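CLIP-associating protein 2 (Mus musculus, PDB 3WOZ) probably binds tubulin through TOG domains built of HEAT repeats and so contributes to the control of microtubule dynamics. Local coordinates at residues N165-T178 with F207-Q219. Residues are numbered along the deposited sequence; the frame is centred on the assembly and turned at random.
Sequences NSSETRLAVSRVIT and FTMLLGALPKTFQ
Arg170 O takes two bonds from Ser174, one from its backbone N and one from its hydroxyl, OG to Arg170 O being 2.7 Å, and the two donors come in from opposite faces of the carbonyl plane. With chi1 at -60° the hydroxyl is folded back against its own helix, and Leu214 CD2 rests on it from across the contact, 3.2 Å from Ser174 OG. Leu214 and the Arg170 side chain slide past each other in opposite directions, Leu214 CD2 lying against Arg170 CG, while Ala213 CB meets Arg170 CD at 3.6 Å. The Arg170 chain bends at chi3 (44°), turning NH1 back to Asn165 OD1 at 2.8 Å; the oxygen lies close to the guanidinium plane, but the donor stands well above the amide plane. Leu210 CD2 packs on that same OD1 and on Arg170 CA, and its other branch, CD1, reaches Val173 CG1 at 3.8 Å. The selenomethionine Met209 curls its CE against Asn165 ND2 and CB. Were Asn165 an alanine, Arg170 NH1 would probably be left without this acceptor and Leu210 CD2 would lose part of its cover. Farther along, Ser174 CB sits over one face of the Phe218 ring near its rim, Ile177 CB comes to the ring edge, 3.9 Å from Phe218 CD1, and Thr178 CG2 touches CE1. Segments 167-178 and 207-212 cross at -76°. Helix 167-179 thus packs across the turn joining helices 204-212 and 216-226, at the C-terminal end of the HEAT-repeat array; helix 186-202 meets Val173 and Ile177, and helix 121-133 meets Thr169 and Ala172.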
loop_
_atom_site.group_PDB
_atom_site.type_symbol
_atom_site.label_atom_id
_atom_site.label_comp_id
_atom_site.label_asym_id
_atom_site.label_seq_id
_atom_site.Cartn_x
_atom_site.Cartn_y
_atom_site.Cartn_z
ATOM N N ASN A 165 6.336 -19.581 -5.362
ATOM C CA ASN A 165 5.706 -20.493 -4.415
ATOM C C ASN A 165 6.557 -20.646 -3.155
ATOM O O ASN A 165 7.356 -21.577 -3.034
ATOM C CB ASN A 165 5.432 -21.857 -5.071
ATOM C CG ASN A 165 4.673 -22.813 -4.158
ATOM O OD1 ASN A 165 4.006 -22.395 -3.213
ATOM N ND2 ASN A 165 4.774 -24.106 -4.444
ATOM N N SER A 166 6.387 -19.702 -2.235
ATOM C CA SER A 166 7.050 -19.736 -0.938
ATOM C C SER A 166 6.015 -20.008 0.153
ATOM O O SER A 166 4.833 -20.185 -0.145
ATOM C CB SER A 166 7.774 -18.416 -0.679
ATOM O OG SER A 166 6.892 -17.316 -0.819
ATOM N N SER A 167 6.461 -20.045 1.406
ATOM C CA SER A 167 5.562 -20.262 2.541
ATOM C C SER A 167 4.647 -19.058 2.790
ATOM O O SER A 167 3.443 -19.223 2.996
ATOM C CB SER A 167 6.356 -20.615 3.801
ATOM O OG SER A 167 7.287 -19.597 4.132
ATOM N N GLU A 168 5.224 -17.858 2.758
ATOM C CA GLU A 168 4.467 -16.617 2.957
ATOM C C GLU A 168 3.420 -16.379 1.870
ATOM O O GLU A 168 2.286 -15.993 2.167
ATOM C CB GLU A 168 5.410 -15.416 3.042
ATOM C CG GLU A 168 6.051 -15.240 4.405
ATOM C CD GLU A 168 6.941 -14.011 4.494
ATOM O OE1 GLU A 168 7.288 -13.430 3.439
ATOM O OE2 GLU A 168 7.299 -13.630 5.630
ATOM N N THR A 169 3.806 -16.622 0.622
ATOM C CA THR A 169 2.919 -16.428 -0.518
ATOM C C THR A 169 1.854 -17.525 -0.570
ATOM O O THR A 169 0.735 -17.295 -1.032
ATOM C CB THR A 169 3.716 -16.347 -1.836
ATOM O OG1 THR A 169 4.807 -15.435 -1.670
ATOM C CG2 THR A 169 2.842 -15.849 -2.966
ATOM N N ARG A 170 2.216 -18.709 -0.082
ATOM C CA ARG A 170 1.281 -19.817 0.084
ATOM C C ARG A 170 0.277 -19.505 1.197
ATOM O O ARG A 170 -0.914 -19.790 1.067
ATOM C CB ARG A 170 2.058 -21.093 0.408
ATOM C CG ARG A 170 1.334 -22.393 0.117
ATOM C CD ARG A 170 2.316 -23.547 -0.122
ATOM N NE ARG A 170 3.416 -23.580 0.845
ATOM C CZ ARG A 170 4.703 -23.413 0.540
ATOM N NH1 ARG A 170 5.080 -23.209 -0.718
ATOM N NH2 ARG A 170 5.619 -23.459 1.498
ATOM N N LEU A 171 0.775 -18.914 2.282
ATOM C CA LEU A 171 -0.044 -18.500 3.423
ATOM C C LEU A 171 -1.006 -17.364 3.049
ATOM O O LEU A 171 -2.111 -17.281 3.585
ATOM C CB LEU A 171 0.863 -18.074 4.587
ATOM C CG LEU A 171 0.306 -17.677 5.961
ATOM C CD1 LEU A 171 -0.278 -18.866 6.715
ATOM C CD2 LEU A 171 1.395 -17.011 6.793
ATOM N N ALA A 172 -0.578 -16.504 2.126
ATOM C CA ALA A 172 -1.385 -15.365 1.684
ATOM C C ALA A 172 -2.482 -15.781 0.712
ATOM O O ALA A 172 -3.633 -15.361 0.857
ATOM C CB ALA A 172 -0.505 -14.298 1.068
ATOM N N VAL A 173 -2.120 -16.607 -0.269
ATOM C CA VAL A 173 -3.078 -17.101 -1.261
ATOM C C VAL A 173 -4.202 -17.916 -0.604
ATOM O O VAL A 173 -5.351 -17.845 -1.045
ATOM C CB VAL A 173 -2.380 -17.893 -2.400
ATOM C CG1 VAL A 173 -3.395 -18.589 -3.296
ATOM C CG2 VAL A 173 -1.511 -16.965 -3.236
ATOM N N SER A 174 -3.864 -18.663 0.448
ATOM C CA SER A 174 -4.843 -19.412 1.248
ATOM C C SER A 174 -5.943 -18.506 1.793
ATOM O O SER A 174 -7.127 -18.811 1.662
ATOM C CB SER A 174 -4.159 -20.126 2.418
ATOM O OG SER A 174 -3.184 -21.040 1.964
ATOM N N ARG A 175 -5.535 -17.400 2.408
ATOM C CA ARG A 175 -6.467 -16.412 2.952
ATOM C C ARG A 175 -7.375 -15.835 1.873
ATOM O O ARG A 175 -8.577 -15.669 2.098
ATOM C CB ARG A 175 -5.713 -15.290 3.664
ATOM C CG ARG A 175 -5.038 -15.731 4.951
ATOM C CD ARG A 175 -4.579 -14.542 5.786
ATOM N NE ARG A 175 -5.694 -13.707 6.236
ATOM C CZ ARG A 175 -5.651 -12.895 7.291
ATOM N NH1 ARG A 175 -6.715 -12.173 7.619
ATOM N NH2 ARG A 175 -4.547 -12.806 8.024
ATOM N N VAL A 176 -6.796 -15.560 0.704
ATOM C CA VAL A 176 -7.525 -14.995 -0.430
ATOM C C VAL A 176 -8.609 -15.956 -0.932
ATOM O O VAL A 176 -9.732 -15.526 -1.216
ATOM C CB VAL A 176 -6.566 -14.563 -1.584
ATOM C CG1 VAL A 176 -7.340 -14.003 -2.766
ATOM C CG2 VAL A 176 -5.567 -13.525 -1.093
ATOM N N ILE A 177 -8.268 -17.247 -1.023
ATOM C CA ILE A 177 -9.203 -18.301 -1.452
ATOM C C ILE A 177 -10.525 -18.231 -0.682
ATOM O O ILE A 177 -11.605 -18.249 -1.281
ATOM C CB ILE A 177 -8.615 -19.744 -1.270
ATOM C CG1 ILE A 177 -7.171 -19.856 -1.787
ATOM C CG2 ILE A 177 -9.535 -20.802 -1.911
ATOM C CD1 ILE A 177 -7.011 -19.967 -3.302
ATOM N N THR A 178 -10.427 -18.155 0.643
ATOM C CA THR A 178 -11.604 -18.134 1.511
ATOM C C THR A 178 -12.361 -16.813 1.413
ATOM O O THR A 178 -13.596 -16.801 1.425
ATOM C CB THR A 178 -11.244 -18.433 2.979
ATOM O OG1 THR A 178 -10.137 -17.618 3.380
ATOM C CG2 THR A 178 -10.869 -19.902 3.143
ATOM N N PHE A 207 1.924 -20.978 -9.953
ATOM C CA PHE A 207 0.639 -20.951 -9.255
ATOM C C PHE A 207 0.033 -22.347 -9.134
ATOM O O PHE A 207 -0.651 -22.645 -8.154
ATOM C CB PHE A 207 -0.356 -20.010 -9.940
ATOM C CG PHE A 207 -1.557 -19.684 -9.093
ATOM C CD1 PHE A 207 -2.718 -20.446 -9.182
ATOM C CD2 PHE A 207 -1.522 -18.623 -8.196
ATOM C CE1 PHE A 207 -3.823 -20.152 -8.396
ATOM C CE2 PHE A 207 -2.624 -18.323 -7.404
ATOM C CZ PHE A 207 -3.777 -19.089 -7.505
ATOM N N THR A 208 0.273 -23.188 -10.138
ATOM C CA THR A 208 -0.173 -24.581 -10.113
ATOM C C THR A 208 0.543 -25.338 -8.989
ATOM O O THR A 208 -0.070 -26.139 -8.279
ATOM C CB THR A 208 0.058 -25.278 -11.474
ATOM O OG1 THR A 208 -0.371 -24.413 -12.534
ATOM C CG2 THR A 208 -0.721 -26.591 -11.560
HETATM N N MSE A 209 1.835 -25.051 -8.829
HETATM C CA MSE A 209 2.664 -25.621 -7.770
HETATM C C MSE A 209 2.157 -25.171 -6.396
HETATM O O MSE A 209 2.101 -25.965 -5.453
HETATM C CB MSE A 209 4.116 -25.184 -7.969
HETATM C CG MSE A 209 5.150 -26.289 -7.806
HETATM SE SE MSE A 209 6.926 -25.707 -8.394
HETATM C CE MSE A 209 7.418 -24.630 -6.845
ATOM N N LEU A 210 1.793 -23.889 -6.306
ATOM C CA LEU A 210 1.206 -23.284 -5.106
ATOM C C LEU A 210 -0.061 -24.032 -4.673
ATOM O O LEU A 210 -0.173 -24.455 -3.524
ATOM C CB LEU A 210 0.890 -21.802 -5.382
ATOM C CG LEU A 210 0.531 -20.722 -4.341
ATOM C CD1 LEU A 210 -0.585 -21.133 -3.378
ATOM C CD2 LEU A 210 1.745 -20.229 -3.567
ATOM N N LEU A 211 -1.001 -24.191 -5.605
ATOM C CA LEU A 211 -2.258 -24.903 -5.356
ATOM C C LEU A 211 -2.028 -26.344 -4.905
ATOM O O LEU A 211 -2.709 -26.829 -4.001
ATOM C CB LEU A 211 -3.145 -24.896 -6.607
ATOM C CG LEU A 211 -3.733 -23.580 -7.121
ATOM C CD1 LEU A 211 -4.340 -23.786 -8.500
ATOM C CD2 LEU A 211 -4.768 -23.019 -6.159
ATOM N N GLY A 212 -1.066 -27.012 -5.542
ATOM C CA GLY A 212 -0.705 -28.390 -5.213
ATOM C C GLY A 212 -0.256 -28.562 -3.773
ATOM O O GLY A 212 -0.519 -29.597 -3.155
ATOM N N ALA A 213 0.407 -27.538 -3.240
ATOM C CA ALA A 213 0.899 -27.547 -1.864
ATOM C C ALA A 213 -0.132 -27.027 -0.853
ATOM O O ALA A 213 0.210 -26.705 0.291
ATOM C CB ALA A 213 2.198 -26.761 -1.768
ATOM N N LEU A 214 -1.393 -26.956 -1.285
ATOM C CA LEU A 214 -2.511 -26.567 -0.422
ATOM C C LEU A 214 -3.468 -27.742 -0.215
ATOM O O LEU A 214 -3.559 -28.620 -1.080
ATOM C CB LEU A 214 -3.281 -25.389 -1.032
ATOM C CG LEU A 214 -2.597 -24.033 -1.227
ATOM C CD1 LEU A 214 -3.528 -23.094 -1.983
ATOM C CD2 LEU A 214 -2.176 -23.422 0.100
ATOM N N PRO A 215 -4.190 -27.766 0.930
ATOM C CA PRO A 215 -5.194 -28.804 1.183
ATOM C C PRO A 215 -6.318 -28.825 0.144
ATOM O O PRO A 215 -6.537 -27.832 -0.559
ATOM C CB PRO A 215 -5.747 -28.426 2.560
ATOM C CG PRO A 215 -4.633 -27.701 3.216
ATOM C CD PRO A 215 -3.985 -26.915 2.118
ATOM N N LYS A 216 -7.020 -29.955 0.066
ATOM C CA LYS A 216 -8.082 -30.188 -0.924
ATOM C C LYS A 216 -9.202 -29.142 -0.896
ATOM O O LYS A 216 -9.959 -29.007 -1.861
ATOM C CB LYS A 216 -8.674 -31.591 -0.742
ATOM C CG LYS A 216 -7.695 -32.725 -1.012
ATOM C CD LYS A 216 -8.190 -34.042 -0.421
ATOM C CE LYS A 216 -7.282 -35.209 -0.797
ATOM N NZ LYS A 216 -5.889 -35.053 -0.288
ATOM N N THR A 217 -9.295 -28.412 0.215
ATOM C CA THR A 217 -10.307 -27.370 0.395
ATOM C C THR A 217 -9.995 -26.138 -0.460
ATOM O O THR A 217 -10.800 -25.750 -1.310
ATOM C CB THR A 217 -10.456 -26.961 1.884
ATOM O OG1 THR A 217 -9.183 -26.568 2.410
ATOM C CG2 THR A 217 -11.006 -28.117 2.714
ATOM N N PHE A 218 -8.822 -25.545 -0.234
ATOM C CA PHE A 218 -8.372 -24.365 -0.977
ATOM C C PHE A 218 -8.136 -24.682 -2.451
ATOM O O PHE A 218 -8.448 -23.871 -3.328
ATOM C CB PHE A 218 -7.082 -23.797 -0.372
ATOM C CG PHE A 218 -7.177 -23.478 1.096
ATOM C CD1 PHE A 218 -7.799 -22.310 1.533
ATOM C CD2 PHE A 218 -6.626 -24.337 2.042
ATOM C CE1 PHE A 218 -7.881 -22.011 2.893
ATOM C CE2 PHE A 218 -6.702 -24.046 3.404
ATOM C CZ PHE A 218 -7.332 -22.880 3.829
ATOM N N GLN A 219 -7.587 -25.869 -2.709
ATOM C CA GLN A 219 -7.233 -26.302 -4.058
ATOM C C GLN A 219 -8.449 -26.393 -4.982
ATOM O O GLN A 219 -8.434 -25.843 -6.087
ATOM C CB GLN A 219 -6.478 -27.637 -4.009
ATOM C CG GLN A 219 -5.963 -28.122 -5.363
ATOM C CD GLN A 219 -4.781 -29.071 -5.252
ATOM O OE1 GLN A 219 -4.603 -29.758 -4.243
ATOM N NE2 GLN A 219 -3.964 -29.112 -6.297
#